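Local coordinates for chitosanase (Bacillus subtilis subsp. subtilis str. 168, PDB 7C6C), which hydrolyses internal beta-1,4 linkages between glucosamine residues of partly acetylated chitosan and probably helps defend the bacterium against invading fungi by degrading their cell walls, at residues Val56-Thr61 against Lys71-Leu76; Leu117-Ala122 against Val139-Val144; Ser207-Asp212 against Asn234-Phe239. All coordinates share one frame; numbering follows the deposited sequence. Where two conformers were deposited one is given.

Overall arrangement
The three contacts follow one another in series along a largely helical chain. Contact 1 joins the successive helices 52-63 and 73-82, its centre about 21 Å from that of the chain and away from the active-site residues. Contact 2 joins helices 104-128 and 134-147 near the middle of the molecule, its centre about 23 Å from that of contact 1. Contact 3 sets the start of helix 209-219 against the hairpin of strands 229-233 and 237-241, across the chain's centre from contact 1. Contacts 2 and 3, with centres about 19 Å apart, share an Asp142-Arg210 salt bridge, which ties the central helix pair to the neighbourhood of the predicted proton donor, Glu19.

Contact 1. Residues Val56-Thr61 against Lys71-Leu76; sequences VVEVYT and KYLPEL
Leu73 carries most of this contact, and its route across the interface can be traced atom by atom. Its CB is directed at residues 56-61, and CG leaves it anti to the carbonyl carbon (chi1 -77°), so the branch runs out toward the neighbouring helix. CG already lies 3.9 Å from CG1 of Val57. Beyond it the two methyls part company. CD2 slides past Val57 in the opposite sense to that side chain and makes the closest touch of the contact, 3.6 Å from Val57 CG1. The same methyl lies 4.1 Å from the CG of Glu58, brushing the aliphatic root of a side chain that crosses it obliquely. CD1 takes the other direction and meets Thr61 tip to tip, with OG1 of Thr61 4.0 Å away and the CG2 methyl of that threonine slightly farther off.

Thr61 is held in this pose by its own helix. Its OG1, beside the backbone N, donates to the Val57 carbonyl O at 2.8 Å, approaching from above the carbonyl plane, while Thr61 N gives the same oxygen its regular helical bond. Two donors therefore grip Val57 O, and OG1 is also bonded to Asn67 ND2 in the loop between the helices.

One turn after Leu73, Leu76 adds a second methyl contact. Its CD1 lies 3.8 Å from CG2 of Val57, the two side chains crossing at about a right angle, so each branch of Val57 has a leucine of its own. Leu54, one turn before Glu58, also touches both leucines. The result is two consecutive helices, 52-63 and 73-82, joined by a loop and packed through the branched side chains of valine and leucine in the mainly helical fold of family 46 chitosanases.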
# COMPACT_ATOMS: atom_id res chain seq x y z
N VAL A 56 12.00 -3.80 -7.26
CA VAL A 56 12.17 -2.51 -7.92
C VAL A 56 13.57 -2.39 -8.51
O VAL A 56 13.75 -2.00 -9.67
CB VAL A 56 11.85 -1.34 -6.97
CG1 VAL A 56 12.20 -0.02 -7.64
CG2 VAL A 56 10.39 -1.38 -6.58
N VAL A 57 14.59 -2.73 -7.71
CA VAL A 57 15.96 -2.57 -8.18
C VAL A 57 16.26 -3.56 -9.31
O VAL A 57 16.97 -3.22 -10.26
CB VAL A 57 16.97 -2.64 -7.02
CG1 VAL A 57 18.39 -2.49 -7.53
CG2 VAL A 57 16.65 -1.55 -5.99
N GLU A 58 15.71 -4.78 -9.25
CA GLU A 58 15.89 -5.73 -10.35
C GLU A 58 15.30 -5.19 -11.64
O GLU A 58 15.93 -5.26 -12.71
CB GLU A 58 15.19 -7.05 -10.02
CG GLU A 58 15.81 -7.88 -8.93
CD GLU A 58 14.85 -8.97 -8.45
OE1 GLU A 58 13.63 -8.85 -8.71
OE2 GLU A 58 15.30 -9.95 -7.81
N VAL A 59 14.06 -4.67 -11.57
CA VAL A 59 13.38 -4.16 -12.76
C VAL A 59 14.12 -2.96 -13.32
O VAL A 59 14.36 -2.85 -14.52
CB VAL A 59 11.90 -3.83 -12.42
CG1 VAL A 59 11.25 -2.99 -13.53
CG2 VAL A 59 11.12 -5.10 -12.17
N TYR A 60 14.52 -2.04 -12.44
CA TYR A 60 15.29 -0.88 -12.86
C TYR A 60 16.60 -1.30 -13.51
O TYR A 60 17.01 -0.73 -14.53
CB TYR A 60 15.53 0.02 -11.64
CG TYR A 60 16.37 1.25 -11.90
CD1 TYR A 60 16.03 2.15 -12.90
CD2 TYR A 60 17.49 1.51 -11.13
CE1 TYR A 60 16.80 3.28 -13.13
CE2 TYR A 60 18.25 2.64 -11.34
CZ TYR A 60 17.91 3.52 -12.35
OH TYR A 60 18.71 4.62 -12.56
N THR A 61 17.26 -2.31 -12.94
CA THR A 61 18.56 -2.75 -13.46
C THR A 61 18.43 -3.43 -14.82
O THR A 61 19.30 -3.27 -15.69
CB THR A 61 19.28 -3.62 -12.43
OG1 THR A 61 19.52 -2.83 -11.25
CG2 THR A 61 20.61 -4.13 -12.94
N LYS A 71 24.87 -2.16 -7.34
CA LYS A 71 25.78 -2.74 -6.37
C LYS A 71 25.07 -3.18 -5.10
O LYS A 71 25.65 -3.95 -4.32
CB LYS A 71 26.92 -1.78 -6.03
CG LYS A 71 26.54 -0.64 -5.11
CD LYS A 71 27.78 0.10 -4.64
CE LYS A 71 27.48 0.98 -3.43
NZ LYS A 71 28.71 1.55 -2.83
N TYR A 72 23.84 -2.71 -4.86
CA TYR A 72 23.09 -3.12 -3.69
C TYR A 72 22.34 -4.42 -3.89
O TYR A 72 21.79 -4.95 -2.92
CB TYR A 72 22.12 -2.02 -3.25
CG TYR A 72 22.84 -0.75 -2.87
CD1 TYR A 72 23.51 -0.64 -1.66
CD2 TYR A 72 22.86 0.34 -3.73
CE1 TYR A 72 24.18 0.51 -1.31
CE2 TYR A 72 23.53 1.50 -3.39
CZ TYR A 72 24.19 1.58 -2.18
OH TYR A 72 24.85 2.74 -1.86
N LEU A 73 22.27 -4.94 -5.11
CA LEU A 73 21.50 -6.17 -5.34
C LEU A 73 21.92 -7.33 -4.46
O LEU A 73 21.04 -8.02 -3.93
CB LEU A 73 21.50 -6.54 -6.83
CG LEU A 73 20.57 -5.71 -7.71
CD1 LEU A 73 20.85 -5.96 -9.18
CD2 LEU A 73 19.12 -6.02 -7.38
N PRO A 74 23.21 -7.64 -4.27
CA PRO A 74 23.54 -8.80 -3.43
C PRO A 74 23.01 -8.67 -2.01
O PRO A 74 22.45 -9.63 -1.47
CB PRO A 74 25.07 -8.87 -3.50
CG PRO A 74 25.41 -8.25 -4.83
CD PRO A 74 24.40 -7.12 -4.98
N GLU A 75 23.14 -7.49 -1.40
CA GLU A 75 22.61 -7.31 -0.06
C GLU A 75 21.08 -7.30 -0.06
O GLU A 75 20.46 -7.92 0.81
CB GLU A 75 23.16 -6.03 0.57
CG GLU A 75 22.63 -5.75 1.98
CD GLU A 75 23.08 -6.75 3.03
OE1 GLU A 75 23.97 -7.60 2.77
OE2 GLU A 75 22.56 -6.68 4.16
N LEU A 76 20.45 -6.62 -1.02
CA LEU A 76 18.99 -6.65 -1.08
C LEU A 76 18.49 -8.07 -1.24
O LEU A 76 17.46 -8.45 -0.66
CB LEU A 76 18.49 -5.78 -2.23
CG LEU A 76 18.74 -4.28 -2.07
CD1 LEU A 76 18.50 -3.58 -3.40
CD2 LEU A 76 17.84 -3.68 -0.96

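Contact 2. Residues Leu117-Ala122 against Val139-Val144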
# COMPACT_ATOMS: atom_id res chain seq x y z
N LEU A 117 2.56 -6.19 -8.10
CA LEU A 117 2.45 -6.70 -6.74
C LEU A 117 1.21 -6.20 -6.00
O LEU A 117 0.72 -6.89 -5.11
CB LEU A 117 3.67 -6.29 -5.91
CG LEU A 117 5.03 -6.88 -6.31
CD1 LEU A 117 6.05 -6.57 -5.23
CD2 LEU A 117 4.95 -8.37 -6.57
N TYR A 118 0.71 -5.02 -6.33
CA TYR A 118 -0.34 -4.40 -5.52
C TYR A 118 -1.60 -4.10 -6.32
O TYR A 118 -2.67 -4.60 -5.96
CB TYR A 118 0.19 -3.16 -4.78
CG TYR A 118 1.56 -3.34 -4.16
CD1 TYR A 118 1.82 -4.37 -3.26
CD2 TYR A 118 2.61 -2.48 -4.48
CE1 TYR A 118 3.09 -4.54 -2.70
CE2 TYR A 118 3.87 -2.65 -3.93
CZ TYR A 118 4.10 -3.67 -3.04
OH TYR A 118 5.36 -3.81 -2.51
N TYR A 119 -1.53 -3.30 -7.39
CA TYR A 119 -2.76 -2.91 -8.06
C TYR A 119 -3.48 -4.10 -8.68
O TYR A 119 -4.67 -4.30 -8.43
CB TYR A 119 -2.51 -1.84 -9.11
CG TYR A 119 -3.78 -1.43 -9.81
CD1 TYR A 119 -4.80 -0.78 -9.12
CD2 TYR A 119 -3.98 -1.70 -11.16
CE1 TYR A 119 -5.98 -0.42 -9.75
CE2 TYR A 119 -5.16 -1.34 -11.80
CZ TYR A 119 -6.15 -0.69 -11.09
OH TYR A 119 -7.32 -0.32 -11.70
N GLN A 120 -2.78 -4.88 -9.51
CA GLN A 120 -3.46 -6.01 -10.15
C GLN A 120 -3.96 -7.03 -9.14
O GLN A 120 -5.12 -7.47 -9.26
CB GLN A 120 -2.61 -6.63 -11.26
CG GLN A 120 -2.26 -5.68 -12.40
CD GLN A 120 -3.47 -5.15 -13.14
OE1 GLN A 120 -4.52 -5.79 -13.17
NE2 GLN A 120 -3.32 -3.99 -13.75
N PRO A 121 -3.18 -7.45 -8.13
CA PRO A 121 -3.76 -8.35 -7.12
C PRO A 121 -4.94 -7.76 -6.38
O PRO A 121 -5.90 -8.47 -6.08
CB PRO A 121 -2.56 -8.65 -6.21
CG PRO A 121 -1.38 -8.52 -7.13
CD PRO A 121 -1.72 -7.35 -8.00
N ALA A 122 -4.92 -6.45 -6.09
CA ALA A 122 -6.07 -5.83 -5.44
C ALA A 122 -7.31 -5.90 -6.32
O ALA A 122 -8.41 -6.18 -5.83
CB ALA A 122 -5.76 -4.38 -5.08
N VAL A 139 -10.24 0.98 -1.47
CA VAL A 139 -9.89 0.46 -0.15
C VAL A 139 -9.04 -0.79 -0.28
O VAL A 139 -8.05 -0.96 0.45
CB VAL A 139 -11.15 0.23 0.70
CG1 VAL A 139 -10.79 -0.45 2.02
CG2 VAL A 139 -11.89 1.54 0.95
N MET A 140 -9.41 -1.70 -1.19
CA MET A 140 -8.60 -2.91 -1.38
C MET A 140 -7.18 -2.56 -1.81
O MET A 140 -6.21 -3.16 -1.32
CB MET A 140 -9.24 -3.85 -2.41
CG MET A 140 -10.63 -4.36 -2.06
SD MET A 140 -10.79 -5.20 -0.47
CE MET A 140 -11.70 -3.96 0.44
N TYR A 141 -7.05 -1.61 -2.74
CA TYR A 141 -5.75 -1.19 -3.24
C TYR A 141 -4.88 -0.64 -2.11
O TYR A 141 -3.72 -1.04 -1.95
CB TYR A 141 -6.00 -0.14 -4.32
CG TYR A 141 -4.85 0.34 -5.18
CD1 TYR A 141 -3.60 -0.27 -5.18
CD2 TYR A 141 -5.04 1.43 -6.03
CE1 TYR A 141 -2.57 0.19 -5.99
CE2 TYR A 141 -4.03 1.90 -6.84
CZ TYR A 141 -2.80 1.28 -6.81
OH TYR A 141 -1.79 1.73 -7.63
N ASP A 142 -5.43 0.26 -1.30
CA ASP A 142 -4.68 0.79 -0.17
C ASP A 142 -4.32 -0.31 0.82
O ASP A 142 -3.21 -0.33 1.38
CB ASP A 142 -5.48 1.87 0.55
CG ASP A 142 -4.68 2.52 1.65
OD1 ASP A 142 -3.71 3.23 1.32
OD2 ASP A 142 -5.01 2.30 2.84
N THR A 143 -5.24 -1.26 1.03
CA THR A 143 -5.00 -2.32 2.01
C THR A 143 -3.83 -3.20 1.60
O THR A 143 -2.97 -3.51 2.42
CB THR A 143 -6.27 -3.16 2.19
OG1 THR A 143 -7.33 -2.34 2.67
CG2 THR A 143 -6.03 -4.29 3.19
N VAL A 144 -3.77 -3.60 0.33
CA VAL A 144 -2.69 -4.49 -0.07
C VAL A 144 -1.34 -3.78 0.02
O VAL A 144 -0.32 -4.40 0.34
CB VAL A 144 -2.95 -5.16 -1.43
CG1 VAL A 144 -2.75 -4.19 -2.58
CG2 VAL A 144 -2.05 -6.38 -1.62
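Two bonds grip the hydroxyl of Tyr141, one with Glu12 OE2 on helix 5-20 and one with Asn114 ND2, a few residues ahead of Leu117. They fix the far end of a ring that packs between helix 104-128 and helix 5-20. Helices 104-128 and 134-147 form an alpha-hairpin, their local axes 8.7 Å apart at closest approach and running at 140° to one another, well short of exactly antiparallel. The first helix is irregular here: it widens into a pi-type turn at 117-119 and is kinked at Pro121, whose nitrogen has no bond to the preceding turn.

With CG anti to its backbone N, Tyr141 presents one ring face to Tyr119, and the pair makes an edge-to-face stack with centroids 5.0 Å apart and planes at 60°. CD1 of Tyr119 stands 3.5 Å above the plane of the Tyr141 ring, over its centre. The Tyr119 ring also has a cation-pi partner in Lys8, and its hydroxyl bonds Leu3 N, so residues near the N-terminus also hold Tyr119.

Nearer the backbones, Ala122 CB lies 3.7 Å from Tyr141 CA, a small side chain at a close approach of the helices. Val144 adopts the crowded chi1 of 75°, which lays CG1 between its backbone N and carbonyl carbon and brings that methyl to 3.4 Å from Tyr118 O, the same oxygen that accepts from Ala122 N.

Contact 3. Residues Ser207-Asp212 against Asn234-Phe239; sequences SVARVD and NEYGNF. With LMR ((2S)-2-hydroxybutanedioic acid), chain B.
The methyl of Ala209 sits at the meeting point of three groups. CB of Glu235 lies 3.5 Å from Ala209 CB, the ring atom CE2 of Tyr236 is 3.6 Å from the same methyl, and a malate molecule, (2S)-2-hydroxybutanedioic acid, brings its O4B to a similar distance. Two successive backbone amides of 234-239 bind the ligand. The N-H of Asn234 points at malate O1A in a fairly straight bond (163°), its N 2.8 Å from that oxygen. The next amide makes a more bent bond (149°), with Glu235 N 2.9 Å from malate O4A. Each carboxylate of the diacid thus receives one peptide N-H. Ser233 OG adds a further bond to malate, and the same OG accepts from Tyr236 N, which braces the turn. Across the pocket, Asp212 OD2 touches the ligand carbon C3 at 3.5 Å, and Arg232 completes the site.

Tyr236 reaches past the Ala209 methyl to the turn closed by the bond from Arg210 N to Ser207 O. Its CG is anti to the carbonyl carbon, and the hydroxyl ends 3.2 Å from Arg210 N, which lies at the ring edge, in its plane. CB of Arg210 packs against the same hydroxyl. The amides that meet malate belong to the short connection of a beta-hairpin, strands 229-233 and 237-241, and Gly237 opens the second strand with backbone angles at which a CB would collide with the preceding carbonyl.

In the second shell, Arg210, bent at chi3, turns its guanidinium away from the hairpin, its plane nearly perpendicular to the Tyr236 ring. There NH2 forms salt bridges with Asp142 and with Glu19, the predicted proton donor, whose ionisation this positive charge may influence.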
# COMPACT_ATOMS: atom_id res chain seq x y z
N SER A 207 -1.36 4.48 12.12
CA SER A 207 -1.89 4.58 10.77
C SER A 207 -3.40 4.40 10.71
O SER A 207 -3.97 4.48 9.62
CB SER A 207 -1.23 3.54 9.86
OG SER A 207 -1.80 2.26 10.08
N VAL A 208 -4.06 4.15 11.85
CA VAL A 208 -5.48 3.81 11.82
C VAL A 208 -6.34 4.92 11.24
O VAL A 208 -7.45 4.65 10.78
CB VAL A 208 -6.00 3.38 13.22
CG1 VAL A 208 -5.30 2.12 13.68
CG2 VAL A 208 -5.82 4.51 14.23
N ALA A 209 -5.86 6.16 11.25
CA ALA A 209 -6.66 7.26 10.72
C ALA A 209 -7.04 7.03 9.26
O ALA A 209 -8.06 7.56 8.81
CB ALA A 209 -5.93 8.59 10.88
N ARG A 210 -6.24 6.27 8.50
CA ARG A 210 -6.60 6.03 7.10
C ARG A 210 -7.93 5.31 6.98
O ARG A 210 -8.68 5.54 6.03
CB ARG A 210 -5.47 5.30 6.36
CG ARG A 210 -5.27 3.84 6.74
CD ARG A 210 -3.82 3.44 6.55
NE ARG A 210 -3.43 3.34 5.14
CZ ARG A 210 -2.16 3.27 4.74
NH1 ARG A 210 -1.19 3.35 5.63
NH2 ARG A 210 -1.87 3.14 3.46
N VAL A 211 -8.25 4.44 7.95
CA VAL A 211 -9.54 3.77 7.94
C VAL A 211 -10.67 4.79 8.06
O VAL A 211 -11.68 4.71 7.34
CB VAL A 211 -9.61 2.70 9.05
CG1 VAL A 211 -11.02 2.14 9.15
CG2 VAL A 211 -8.62 1.58 8.76
N ASP A 212 -10.52 5.77 8.95
CA ASP A 212 -11.56 6.78 9.11
C ASP A 212 -11.66 7.70 7.90
O ASP A 212 -12.76 8.13 7.55
CB ASP A 212 -11.37 7.57 10.40
CG ASP A 212 -12.61 8.33 10.80
OD1 ASP A 212 -13.67 7.69 11.01
OD2 ASP A 212 -12.55 9.57 10.90
N ASN A 234 -7.60 14.71 11.60
CA ASN A 234 -6.77 15.20 12.70
C ASN A 234 -5.34 14.69 12.56
O ASN A 234 -4.38 15.42 12.84
CB ASN A 234 -7.36 14.78 14.05
CG ASN A 234 -8.67 15.48 14.35
OD1 ASN A 234 -8.96 16.55 13.81
ND2 ASN A 234 -9.47 14.88 15.23
N GLU A 235 -5.18 13.44 12.11
CA GLU A 235 -3.85 12.84 12.01
C GLU A 235 -3.08 13.41 10.82
O GLU A 235 -1.92 13.81 10.96
CB GLU A 235 -3.98 11.33 11.88
CG GLU A 235 -2.66 10.61 11.61
CD GLU A 235 -1.69 10.73 12.77
OE1 GLU A 235 -2.15 10.85 13.92
OE2 GLU A 235 -0.46 10.70 12.52
N TYR A 236 -3.69 13.44 9.64
CA TYR A 236 -2.96 13.76 8.42
C TYR A 236 -3.04 15.23 8.03
O TYR A 236 -2.14 15.72 7.34
CB TYR A 236 -3.47 12.94 7.23
CG TYR A 236 -3.41 11.44 7.44
CD1 TYR A 236 -2.19 10.79 7.63
CD2 TYR A 236 -4.56 10.68 7.46
CE1 TYR A 236 -2.13 9.42 7.83
CE2 TYR A 236 -4.52 9.32 7.65
CZ TYR A 236 -3.30 8.69 7.84
OH TYR A 236 -3.30 7.33 8.04
N GLY A 237 -4.09 15.93 8.44
CA GLY A 237 -4.34 17.28 7.97
C GLY A 237 -5.44 17.32 6.93
O GLY A 237 -6.24 16.38 6.77
N ASN A 238 -5.48 18.42 6.20
CA ASN A 238 -6.53 18.71 5.24
C ASN A 238 -5.96 18.72 3.83
O ASN A 238 -4.93 19.34 3.58
CB ASN A 238 -7.15 20.07 5.52
CG ASN A 238 -7.58 20.19 6.94
OD1 ASN A 238 -8.29 19.33 7.45
ND2 ASN A 238 -7.11 21.24 7.62
N PHE A 239 -6.67 18.07 2.91
CA PHE A 239 -6.22 17.95 1.53
C PHE A 239 -7.42 18.00 0.61
O PHE A 239 -8.54 17.65 0.99
CB PHE A 239 -5.51 16.61 1.28
CG PHE A 239 -4.35 16.35 2.19
CD1 PHE A 239 -4.56 15.78 3.44
CD2 PHE A 239 -3.06 16.70 1.82
CE1 PHE A 239 -3.50 15.56 4.31
CE2 PHE A 239 -2.00 16.47 2.68
CZ PHE A 239 -2.22 15.90 3.93
C1 LMR B . -10.81 12.80 12.72
O1A LMR B . -10.15 13.59 12.02
O1B LMR B . -12.05 12.88 12.85
C2 LMR B . -10.10 11.70 13.45
O2 LMR B . -11.02 11.08 14.37
C3 LMR B . -9.58 10.64 12.48
C4 LMR B . -8.39 11.15 11.70
O4A LMR B . -7.39 11.56 12.33
O4B LMR B . -8.43 11.13 10.44